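Local coordinates for uncharacterized protein (Acinetobacter baumannii, PDB 4L3U) that is of unknown function but folds as a compact, all-helical single-chain protein of the DUF4844 family, at residues E24-Q29 and E106-I111. Sequence-based numbering, arbitrary orientation. Where two conformers were deposited one is given.
Sequences EKFKAQ and ESFLDI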
ATOM      1  N   GLU A  24      -2.658   0.639 -12.853  1.00 34.68           N
ATOM      2  CA  GLU A  24      -2.133  -0.442 -13.672  1.00 35.53           C
ATOM      3  C   GLU A  24      -0.613  -0.366 -13.741  1.00 33.83           C
ATOM      4  O   GLU A  24       0.077  -1.378 -13.621  1.00 33.83           O
ATOM      5  CB  GLU A  24      -2.728  -0.372 -15.077  1.00 38.95           C
ATOM      6  CG  GLU A  24      -4.222  -0.665 -15.132  1.00 42.56           C
ATOM      7  CD  GLU A  24      -4.550  -2.141 -14.994  1.00 47.61           C
ATOM      8  OE1 GLU A  24      -3.620  -2.949 -14.778  1.00 48.48           O
ATOM      9  OE2 GLU A  24      -5.744  -2.498 -15.104  1.00 50.34           O
ATOM     10  N   LYS A  25      -0.100   0.843 -13.938  1.00 32.94           N
ATOM     11  CA  LYS A  25       1.335   1.057 -14.010  1.00 33.68           C
ATOM     12  C   LYS A  25       1.943   0.767 -12.647  1.00 33.37           C
ATOM     13  O   LYS A  25       2.925   0.037 -12.538  1.00 35.55           O
ATOM     14  CB  LYS A  25       1.635   2.493 -14.439  1.00 35.72           C
ATOM     15  CG  LYS A  25       3.114   2.814 -14.555  1.00 37.82           C
ATOM     16  N   PHE A  26       1.333   1.329 -11.610  1.00 31.42           N
ATOM     17  CA  PHE A  26       1.794   1.147 -10.241  1.00 30.68           C
ATOM     18  C   PHE A  26       1.851  -0.326  -9.864  1.00 32.35           C
ATOM     19  O   PHE A  26       2.779  -0.774  -9.203  1.00 34.44           O
ATOM     20  CB  PHE A  26       0.864   1.888  -9.282  1.00 30.96           C
ATOM     21  CG  PHE A  26       1.411   2.020  -7.892  1.00 32.13           C
ATOM     22  CD1 PHE A  26       2.428   2.917  -7.622  1.00 32.88           C
ATOM     23  CD2 PHE A  26       0.910   1.253  -6.856  1.00 30.21           C
ATOM     24  CE1 PHE A  26       2.938   3.048  -6.343  1.00 31.53           C
ATOM     25  CE2 PHE A  26       1.418   1.380  -5.576  1.00 27.88           C
ATOM     26  CZ  PHE A  26       2.431   2.280  -5.321  1.00 28.23           C
ATOM     27  N   LYS A  27       0.850  -1.075 -10.298  1.00 32.84           N
ATOM     28  CA  LYS A  27       0.754  -2.491  -9.991  1.00 33.23           C
ATOM     29  C   LYS A  27       1.964  -3.285 -10.499  1.00 33.80           C
ATOM     30  O   LYS A  27       2.379  -4.261  -9.874  1.00 33.29           O
ATOM     31  CB  LYS A  27      -0.530  -3.029 -10.618  1.00 35.17           C
ATOM     32  CG  LYS A  27      -0.777  -4.501 -10.413  1.00 37.25           C
ATOM     33  CD  LYS A  27      -1.999  -4.963 -11.194  1.00 40.10           C
ATOM     34  CE  LYS A  27      -1.765  -4.919 -12.702  1.00 41.10           C
ATOM     35  NZ  LYS A  27      -2.918  -5.466 -13.469  1.00 41.59           N
ATOM     36  N   ALA A  28       2.528  -2.854 -11.625  1.00 34.88           N
ATOM     37  CA  ALA A  28       3.593  -3.601 -12.300  1.00 35.03           C
ATOM     38  C   ALA A  28       4.996  -3.238 -11.822  1.00 34.24           C
ATOM     39  O   ALA A  28       5.978  -3.846 -12.247  1.00 35.48           O
ATOM     40  CB  ALA A  28       3.500  -3.388 -13.801  1.00 36.06           C
ATOM     41  N   GLN A  29       5.091  -2.253 -10.940  1.00 31.95           N
ATOM     42  CA  GLN A  29       6.383  -1.782 -10.476  1.00 33.10           C
ATOM     43  C   GLN A  29       6.890  -2.613  -9.308  1.00 32.40           C
ATOM     44  O   GLN A  29       6.109  -3.238  -8.588  1.00 34.63           O
ATOM     45  CB  GLN A  29       6.282  -0.317 -10.064  1.00 35.63           C
ATOM     46  CG  GLN A  29       5.924   0.613 -11.207  1.00 40.68           C
ATOM     47  CD  GLN A  29       5.450   1.963 -10.721  1.00 45.23           C
ATOM     48  OE1 GLN A  29       5.505   2.258  -9.527  1.00 46.55           O
ATOM     49  NE2 GLN A  29       4.972   2.791 -11.643  1.00 47.60           N
ATOM     50  N   GLU A 106       1.145   5.017   0.741  1.00 31.96           N
ATOM     51  CA  GLU A 106       0.873   6.446   0.748  1.00 32.79           C
ATOM     52  C   GLU A 106       0.661   6.914  -0.680  1.00 31.08           C
ATOM     53  O   GLU A 106      -0.093   7.851  -0.930  1.00 32.71           O
ATOM     54  CB  GLU A 106       2.022   7.217   1.397  1.00 37.97           C
ATOM     55  CG  GLU A 106       1.967   7.257   2.916  1.00 43.44           C
ATOM     56  CD  GLU A 106       3.172   7.950   3.536  1.00 52.50           C
ATOM     57  OE1 GLU A 106       4.179   8.164   2.826  1.00 55.30           O
ATOM     58  OE2 GLU A 106       3.111   8.286   4.739  1.00 56.94           O
ATOM     59  N   SER A 107       1.325   6.247  -1.619  1.00 28.57           N
ATOM     60  CA  SER A 107       1.191   6.584  -3.029  1.00 27.69           C
ATOM     61  C   SER A 107      -0.238   6.339  -3.497  1.00 27.98           C
ATOM     62  O   SER A 107      -0.756   7.083  -4.325  1.00 28.95           O
ATOM     63  CB  SER A 107       2.174   5.774  -3.873  1.00 30.28           C
ATOM     64  OG  SER A 107       3.514   6.040  -3.490  1.00 31.49           O
ATOM     65  N   PHE A 108      -0.873   5.300  -2.957  1.00 28.07           N
ATOM     66  CA  PHE A 108      -2.279   5.026  -3.249  1.00 25.78           C
ATOM     67  C   PHE A 108      -3.133   6.220  -2.861  1.00 25.86           C
ATOM     68  O   PHE A 108      -4.017   6.617  -3.611  1.00 27.10           O
ATOM     69  CB  PHE A 108      -2.786   3.796  -2.486  1.00 24.78           C
ATOM     70  CG  PHE A 108      -2.446   2.476  -3.132  1.00 25.20           C
ATOM     71  CD1 PHE A 108      -2.663   2.265  -4.484  1.00 26.40           C
ATOM     72  CD2 PHE A 108      -1.927   1.439  -2.375  1.00 22.07           C
ATOM     73  CE1 PHE A 108      -2.355   1.047  -5.071  1.00 26.54           C
ATOM     74  CE2 PHE A 108      -1.617   0.224  -2.954  1.00 22.09           C
ATOM     75  CZ  PHE A 108      -1.831   0.029  -4.304  1.00 24.35           C
ATOM     76  N   LEU A 109      -2.870   6.782  -1.686  1.00 26.48           N
ATOM     77  CA  LEU A 109      -3.628   7.929  -1.208  1.00 26.97           C
ATOM     78  C   LEU A 109      -3.587   9.046  -2.240  1.00 28.10           C
ATOM     79  O   LEU A 109      -4.614   9.643  -2.567  1.00 29.30           O
ATOM     80  CB  LEU A 109      -3.071   8.431   0.125  1.00 26.05           C
ATOM     81  CG  LEU A 109      -3.169   7.490   1.326  1.00 25.23           C
ATOM     82  CD1 LEU A 109      -2.582   8.157   2.550  1.00 23.02           C
ATOM     83  CD2 LEU A 109      -4.602   7.087   1.594  1.00 24.19           C
ATOM     84  N   ASP A 110      -2.395   9.304  -2.766  1.00 27.83           N
ATOM     85  CA  ASP A 110      -2.210  10.347  -3.762  0.50 28.92           C
ATOM     86  C   ASP A 110      -2.968  10.007  -5.040  1.00 29.23           C
ATOM     87  O   ASP A 110      -3.631  10.864  -5.619  1.00 31.95           O
ATOM     88  CB  ASP A 110      -0.721  10.539  -4.062  0.50 30.68           C
ATOM     89  CG  ASP A 110       0.036  11.133  -2.889  0.50 29.88           C
ATOM     90  OD1 ASP A 110      -0.498  12.058  -2.244  0.50 30.44           O
ATOM     91  OD2 ASP A 110       1.162  10.672  -2.613  0.50 29.27           O
ATOM     92  N   ILE A 111      -2.880   8.750  -5.468  1.00 26.91           N
ATOM     93  CA  ILE A 111      -3.542   8.311  -6.696  1.00 27.83           C
ATOM     94  C   ILE A 111      -5.066   8.465  -6.633  1.00 26.75           C
ATOM     95  O   ILE A 111      -5.664   9.079  -7.515  1.00 28.46           O
ATOM     96  CB  ILE A 111      -3.166   6.844  -7.053  1.00 25.97           C
ATOM     97  CG1 ILE A 111      -1.682   6.763  -7.407  1.00 29.14           C
ATOM     98  CG2 ILE A 111      -4.004   6.323  -8.232  1.00 23.64           C
ATOM     99  CD1 ILE A 111      -1.143   5.358  -7.522  1.00 29.73           C
TER
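F26, in the last turn of helix 14-27, reaches across to helix 95-112 and turns the edge of its ring onto the face of F108. This T-shaped pair has ring centroids 5.1 Å apart and planes at 64°, with F26 CD2 3.7 Å from F108 CE1 and F26 CE2 lying over the rim of the F108 ring. Phenylalanine suits the place because its long, flat side chain can span the 9.0 Å between the nearest CA atoms of the two segments, those of F26 and F108. The backbone already aims F26 at helix 95-112; chi1, -167°, sets CG anti to the backbone N and so places the ring. Two smaller groups add to the seat, while V55 and H31 also touch F26. S107 brings its CB to 3.8 Å from F26 CE1, small enough to let the ring come close, and its OG makes a weak hydrogen bond back to the carbonyl of T103. I111 extends CD1 over one face of F26, more loosely, at 4.2 Å from F26 CG. The tight side faces the interior, where F108 is buried and also meets F62 of helix 45-68 and L81 of helix 74-86. On the solvent side, helix 95-112 carries the exposed acids E106 and D110, whereas the K27-E24 salt bridge lies on the flank facing helix 45-68. With 168 Å² buried between the segments and the site only partly buried, the join here probably rests mainly on van der Waals and aromatic contact, not on directional polar bonds.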